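Local coordinates for molybdenum cofactor biosynthesis protein (Pyrococcus furiosus, PDB 1XI8) that probably acts as a MoeA-family molybdopterin molybdotransferase, inserting molybdenum into molybdopterin during cofactor biosynthesis, at residues V188-G193 against H320-L325; R229-P234 against K329-K334. All coordinates share one frame; numbering follows the deposited sequence.

Interactions 1 and 2 lie side by side, their centres about 9 Å apart, and reach the same sheet, in which strands 191-196 and 233-239 are neighbours. Their first segments, 188-193 and 229-234, enter these parallel strands: E233 bridges to two residues of the neighbouring segment, its N probably hydrogen-bonded to P190 O (2.7 Å) and its O probably to V192 N (2.8 Å). Their second segments come from the end of helix 307-326 and the loop beyond it, joined again where Y331 OH hydrogen-bonds H320 ND1. Between the two contacts L322 CD1 packs 3.4 Å from Y230 O. The segments alternate along the chain.

Interaction 1 of 2, residues V188-G193 against H320-L325; sequences VKPKVG and HALAKL
L322 reaches segment 188-193 with a single methyl, CD2, which touches both P190 and V192. It lies 3.7 Å from V192 CG2 and 3.9 Å from P190 CG, so one branch of the leucine spans two residues that point to the same side of the extended chain. The side chain crosses both partners at a slant. Its first torsion (-82°) sets CG beside the backbone N and anti to the carbonyl carbon, bringing the isopropyl end to the strand although the CB itself does not point there. V192 meets it with CG2, the methyl beside its own backbone N, while CG1 is anti to that N (chi1 180°). One helical turn on, L325 takes the neighbouring corner of the proline: its CD1 rests 3.9 Å from P190 CB. The two leucines thus divide the P190 ring, L322 at CG and L325 at CB. This is helix-on-sheet packing in an alpha/beta domain, with the last turns of helix 307-326 set against the start of the parallel strand 191-196. K191, between the two inward residues, points the other way. The strand's hydrogen bonds run elsewhere, to E233 and I235 of strand 233-239 and, for K191 N, to D259 OD1. V326 also touches P190, and F314, further back on the same helix, packs against L322; about 154 Å² is buried between the two segments.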
loop_
_atom_site.group_PDB
_atom_site.type_symbol
_atom_site.label_atom_id
_atom_site.label_comp_id
_atom_site.label_asym_id
_atom_site.label_seq_id
_atom_site.Cartn_x
_atom_site.Cartn_y
_atom_site.Cartn_z
ATOM N N VAL A 188 -15.589 11.303 5.426
ATOM C CA VAL A 188 -15.159 11.382 6.813
ATOM C C VAL A 188 -14.877 9.957 7.248
ATOM O O VAL A 188 -15.735 9.080 7.090
ATOM C CB VAL A 188 -16.248 11.988 7.727
ATOM C CG1 VAL A 188 -15.742 12.083 9.155
ATOM C CG2 VAL A 188 -16.732 13.368 7.194
ATOM N N LYS A 189 -13.675 9.714 7.763
ATOM C CA LYS A 189 -13.280 8.368 8.152
ATOM C C LYS A 189 -14.294 7.769 9.133
ATOM O O LYS A 189 -14.665 8.423 10.105
ATOM C CB LYS A 189 -11.870 8.373 8.766
ATOM C CG LYS A 189 -10.724 8.663 7.776
ATOM C CD LYS A 189 -9.323 8.559 8.438
ATOM C CE LYS A 189 -8.230 8.385 7.394
ATOM N NZ LYS A 189 -6.836 8.510 7.909
ATOM N N PRO A 190 -14.780 6.536 8.862
ATOM C CA PRO A 190 -15.556 5.879 9.912
ATOM C C PRO A 190 -14.702 5.732 11.169
ATOM O O PRO A 190 -13.519 5.411 11.073
ATOM C CB PRO A 190 -15.903 4.504 9.319
ATOM C CG PRO A 190 -15.141 4.376 8.080
ATOM C CD PRO A 190 -14.684 5.719 7.640
ATOM N N LYS A 191 -15.289 5.998 12.330
ATOM C CA LYS A 191 -14.577 5.822 13.581
ATOM C C LYS A 191 -14.788 4.394 14.055
ATOM O O LYS A 191 -15.911 3.904 14.061
ATOM C CB LYS A 191 -15.054 6.824 14.630
ATOM C CG LYS A 191 -14.526 8.236 14.432
ATOM C CD LYS A 191 -15.267 9.203 15.343
ATOM C CE LYS A 191 -14.674 10.614 15.332
ATOM N NZ LYS A 191 -15.054 11.293 16.615
ATOM N N VAL A 192 -13.704 3.728 14.441
ATOM C CA VAL A 192 -13.773 2.326 14.822
ATOM C C VAL A 192 -13.320 2.107 16.254
ATOM O O VAL A 192 -12.129 2.173 16.558
ATOM C CB VAL A 192 -12.928 1.432 13.876
ATOM C CG1 VAL A 192 -13.013 -0.045 14.303
ATOM C CG2 VAL A 192 -13.372 1.611 12.427
ATOM N N GLY A 193 -14.269 1.837 17.136
ATOM C CA GLY A 193 -13.935 1.597 18.532
ATOM C C GLY A 193 -13.252 0.262 18.724
ATOM O O GLY A 193 -13.665 -0.743 18.152
ATOM N N HIS A 320 -13.788 -5.362 4.739
ATOM C CA HIS A 320 -14.850 -5.219 3.751
ATOM C C HIS A 320 -15.959 -4.314 4.258
ATOM O O HIS A 320 -16.517 -3.534 3.491
ATOM C CB HIS A 320 -15.402 -6.582 3.320
ATOM C CG HIS A 320 -14.377 -7.469 2.691
ATOM N ND1 HIS A 320 -13.758 -7.158 1.499
ATOM C CD2 HIS A 320 -13.859 -8.656 3.087
ATOM C CE1 HIS A 320 -12.898 -8.114 1.191
ATOM N NE2 HIS A 320 -12.941 -9.034 2.138
ATOM N N ALA A 321 -16.259 -4.419 5.552
ATOM C CA ALA A 321 -17.239 -3.560 6.212
ATOM C C ALA A 321 -16.791 -2.104 6.188
ATOM O O ALA A 321 -17.608 -1.204 6.025
ATOM C CB ALA A 321 -17.463 -4.011 7.632
ATOM N N LEU A 322 -15.495 -1.874 6.349
ATOM C CA LEU A 322 -14.948 -0.523 6.301
ATOM C C LEU A 322 -15.038 0.079 4.902
ATOM O O LEU A 322 -15.367 1.252 4.747
ATOM C CB LEU A 322 -13.501 -0.522 6.785
ATOM C CG LEU A 322 -13.300 -0.504 8.293
ATOM C CD1 LEU A 322 -11.944 -1.094 8.644
ATOM C CD2 LEU A 322 -13.445 0.932 8.824
ATOM N N ALA A 323 -14.736 -0.740 3.896
ATOM C CA ALA A 323 -14.805 -0.336 2.497
ATOM C C ALA A 323 -16.225 0.012 2.088
ATOM O O ALA A 323 -16.449 1.014 1.416
ATOM C CB ALA A 323 -14.267 -1.428 1.607
ATOM N N LYS A 324 -17.173 -0.828 2.495
ATOM C CA LYS A 324 -18.596 -0.583 2.253
ATOM C C LYS A 324 -19.030 0.752 2.857
ATOM O O LYS A 324 -19.748 1.518 2.211
ATOM C CB LYS A 324 -19.460 -1.721 2.810
ATOM N N LEU A 325 -18.583 1.024 4.085
ATOM C CA LEU A 325 -18.904 2.272 4.779
ATOM C C LEU A 325 -18.402 3.533 4.088
ATOM O O LEU A 325 -19.128 4.518 4.003
ATOM C CB LEU A 325 -18.358 2.254 6.205
ATOM C CG LEU A 325 -19.187 1.503 7.232
ATOM C CD1 LEU A 325 -18.578 1.699 8.592
ATOM C CD2 LEU A 325 -20.623 1.995 7.199
#

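Interaction 2 of 2, residues R229-P234 against K329-K334; sequences RYFGEP and KDYEVK
Y230 OH and R229 NE are both hydrogen-bonded to Y403 O, an oxygen of the chain's C-terminal carboxylate; the first of these bonds holds the phenol of Y230 at its far end. Across the contact the edge of that ring faces Y331: CE1 lies 4.0 Å from Y331 O, with the oxygen close to the ring plane. No hydrogen bond links the two segments, and at this distance the approach can offer at most a slight attraction between the ring-edge hydrogens and the carbonyl. The closer touch belongs to F231, whose CZ comes within 3.6 Å of Y331 CB while CE2 stands 3.9 Å from the same atom. The methylene meets the phenyl at its edge, near the plane, and the two side chains cross at about a right angle. In Y331, with chi1 at 56°, CG sits between the backbone N and the carbonyl carbon, which sends the phenol off toward helix 307-326, where its OH hydrogen-bonds H320 ND1, while CB faces the phenylalanine. One face of the Y331 ring bears E332 CG, 4.1 Å above the plane and toward the rim. The first segment is the turn by which helix 219-229 passes into strand 233-239: Y230 is the first residue to leave helical geometry and F231 has a positive phi of 81°. The second is the linker from helix 307-326 to strand 334-339, at the start of which K334 O hydrogen-bonds Y357 OH of the second subunit. Both tyrosine hydroxyls thus have partners beyond the contact, so carbon packing carries the join itself while hydrogen bonds at its margins hold the two tyrosine rings.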
loop_
_atom_site.group_PDB
_atom_site.type_symbol
_atom_site.label_atom_id
_atom_site.label_comp_id
_atom_site.label_asym_id
_atom_site.label_seq_id
_atom_site.Cartn_x
_atom_site.Cartn_y
_atom_site.Cartn_z
ATOM N N ARG A 229 -4.954 1.416 8.113
ATOM C CA ARG A 229 -4.610 1.003 6.759
ATOM C C ARG A 229 -5.850 0.904 5.883
ATOM O O ARG A 229 -5.776 1.101 4.667
ATOM C CB ARG A 229 -3.863 -0.334 6.778
ATOM C CG ARG A 229 -3.613 -0.949 5.410
ATOM C CD ARG A 229 -2.633 -2.118 5.474
ATOM N NE ARG A 229 -2.401 -2.712 4.154
ATOM C CZ ARG A 229 -1.541 -2.249 3.245
ATOM N NH1 ARG A 229 -0.801 -1.170 3.482
ATOM N NH2 ARG A 229 -1.418 -2.868 2.081
ATOM N N TYR A 230 -6.989 0.602 6.496
ATOM C CA TYR A 230 -8.222 0.421 5.725
ATOM C C TYR A 230 -9.344 1.406 6.042
ATOM O O TYR A 230 -10.439 1.019 6.433
ATOM C CB TYR A 230 -8.703 -1.043 5.766
ATOM C CG TYR A 230 -7.797 -1.940 4.965
ATOM C CD1 TYR A 230 -7.879 -1.985 3.580
ATOM C CD2 TYR A 230 -6.834 -2.715 5.591
ATOM C CE1 TYR A 230 -7.041 -2.789 2.837
ATOM C CE2 TYR A 230 -5.989 -3.522 4.863
ATOM C CZ TYR A 230 -6.093 -3.556 3.486
ATOM O OH TYR A 230 -5.245 -4.371 2.772
ATOM N N PHE A 231 -9.023 2.683 5.855
ATOM C CA PHE A 231 -9.986 3.785 5.738
ATOM C C PHE A 231 -10.574 4.374 7.014
ATOM O O PHE A 231 -11.114 5.470 6.984
ATOM C CB PHE A 231 -11.092 3.418 4.744
ATOM C CG PHE A 231 -10.579 2.706 3.536
ATOM C CD1 PHE A 231 -9.659 3.311 2.706
ATOM C CD2 PHE A 231 -11.002 1.422 3.237
ATOM C CE1 PHE A 231 -9.176 2.647 1.599
ATOM C CE2 PHE A 231 -10.521 0.756 2.132
ATOM C CZ PHE A 231 -9.614 1.368 1.312
ATOM N N GLY A 232 -10.464 3.670 8.132
ATOM C CA GLY A 232 -11.069 4.142 9.378
ATOM C C GLY A 232 -10.180 4.935 10.325
ATOM O O GLY A 232 -8.988 5.099 10.101
ATOM N N GLU A 233 -10.795 5.447 11.387
ATOM C CA GLU A 233 -10.086 6.140 12.449
ATOM C C GLU A 233 -10.221 5.307 13.725
ATOM O O GLU A 233 -11.322 5.138 14.244
ATOM C CB GLU A 233 -10.653 7.549 12.646
ATOM C CG GLU A 233 -10.060 8.303 13.851
ATOM C CD GLU A 233 -10.567 9.740 13.988
ATOM O OE1 GLU A 233 -11.345 10.203 13.110
ATOM O OE2 GLU A 233 -10.179 10.412 14.978
ATOM N N PRO A 234 -9.110 4.761 14.225
ATOM C CA PRO A 234 -9.208 3.935 15.424
ATOM C C PRO A 234 -9.357 4.757 16.709
ATOM O O PRO A 234 -8.729 5.796 16.872
ATOM C CB PRO A 234 -7.892 3.152 15.428
ATOM C CG PRO A 234 -6.953 3.966 14.639
ATOM C CD PRO A 234 -7.732 4.868 13.722
ATOM N N LYS A 329 -13.371 1.864 -3.712
ATOM C CA LYS A 329 -13.217 1.004 -4.883
ATOM C C LYS A 329 -11.771 0.495 -5.019
ATOM O O LYS A 329 -10.815 1.199 -4.675
ATOM C CB LYS A 329 -13.615 1.772 -6.153
ATOM C CG LYS A 329 -15.061 1.583 -6.648
ATOM C CD LYS A 329 -16.154 1.903 -5.617
ATOM C CE LYS A 329 -17.561 1.713 -6.244
ATOM N NZ LYS A 329 -18.690 1.587 -5.251
ATOM N N ASP A 330 -11.615 -0.733 -5.506
ATOM C CA ASP A 330 -10.294 -1.299 -5.793
ATOM C C ASP A 330 -9.322 -1.273 -4.616
ATOM O O ASP A 330 -8.187 -0.821 -4.759
ATOM C CB ASP A 330 -9.649 -0.557 -6.972
ATOM C CG ASP A 330 -10.405 -0.754 -8.272
ATOM O OD1 ASP A 330 -10.312 0.125 -9.149
ATOM O OD2 ASP A 330 -11.089 -1.782 -8.422
ATOM N N TYR A 331 -9.759 -1.767 -3.465
ATOM C CA TYR A 331 -8.937 -1.732 -2.258
ATOM C C TYR A 331 -8.175 -3.031 -2.055
ATOM O O TYR A 331 -7.439 -3.172 -1.078
ATOM C CB TYR A 331 -9.798 -1.421 -1.029
ATOM C CG TYR A 331 -10.953 -2.368 -0.814
ATOM C CD1 TYR A 331 -10.872 -3.390 0.129
ATOM C CD2 TYR A 331 -12.130 -2.244 -1.553
ATOM C CE1 TYR A 331 -11.918 -4.257 0.329
ATOM C CE2 TYR A 331 -13.190 -3.112 -1.359
ATOM C CZ TYR A 331 -13.075 -4.116 -0.417
ATOM O OH TYR A 331 -14.121 -4.986 -0.212
ATOM N N GLU A 332 -8.358 -3.986 -2.974
ATOM C CA GLU A 332 -7.610 -5.255 -2.932
ATOM C C GLU A 332 -7.110 -5.742 -4.297
ATOM O O GLU A 332 -7.651 -5.389 -5.340
ATOM C CB GLU A 332 -8.413 -6.350 -2.218
ATOM C CG GLU A 332 -9.891 -6.400 -2.564
ATOM C CD GLU A 332 -10.627 -7.488 -1.789
ATOM O OE1 GLU A 332 -11.798 -7.781 -2.131
ATOM O OE2 GLU A 332 -10.024 -8.048 -0.838
ATOM N N VAL A 333 -6.056 -6.552 -4.260
ATOM C CA VAL A 333 -5.383 -7.052 -5.441
ATOM C C VAL A 333 -5.242 -8.578 -5.339
ATOM O O VAL A 333 -4.543 -9.079 -4.444
ATOM C CB VAL A 333 -3.951 -6.456 -5.568
ATOM C CG1 VAL A 333 -3.386 -6.703 -6.969
ATOM C CG2 VAL A 333 -3.905 -4.957 -5.221
ATOM N N LYS A 334 -5.908 -9.304 -6.243
ATOM C CA LYS A 334 -5.707 -10.739 -6.424
ATOM C C LYS A 334 -4.569 -10.942 -7.431
ATOM O O LYS A 334 -4.516 -10.262 -8.461
ATOM C CB LYS A 334 -6.939 -11.406 -7.034
ATOM C CG LYS A 334 -8.134 -11.646 -6.134
ATOM C CD LYS A 334 -8.965 -12.853 -6.632
ATOM C CE LYS A 334 -9.654 -12.603 -7.973
ATOM N NZ LYS A 334 -10.477 -13.794 -8.404
#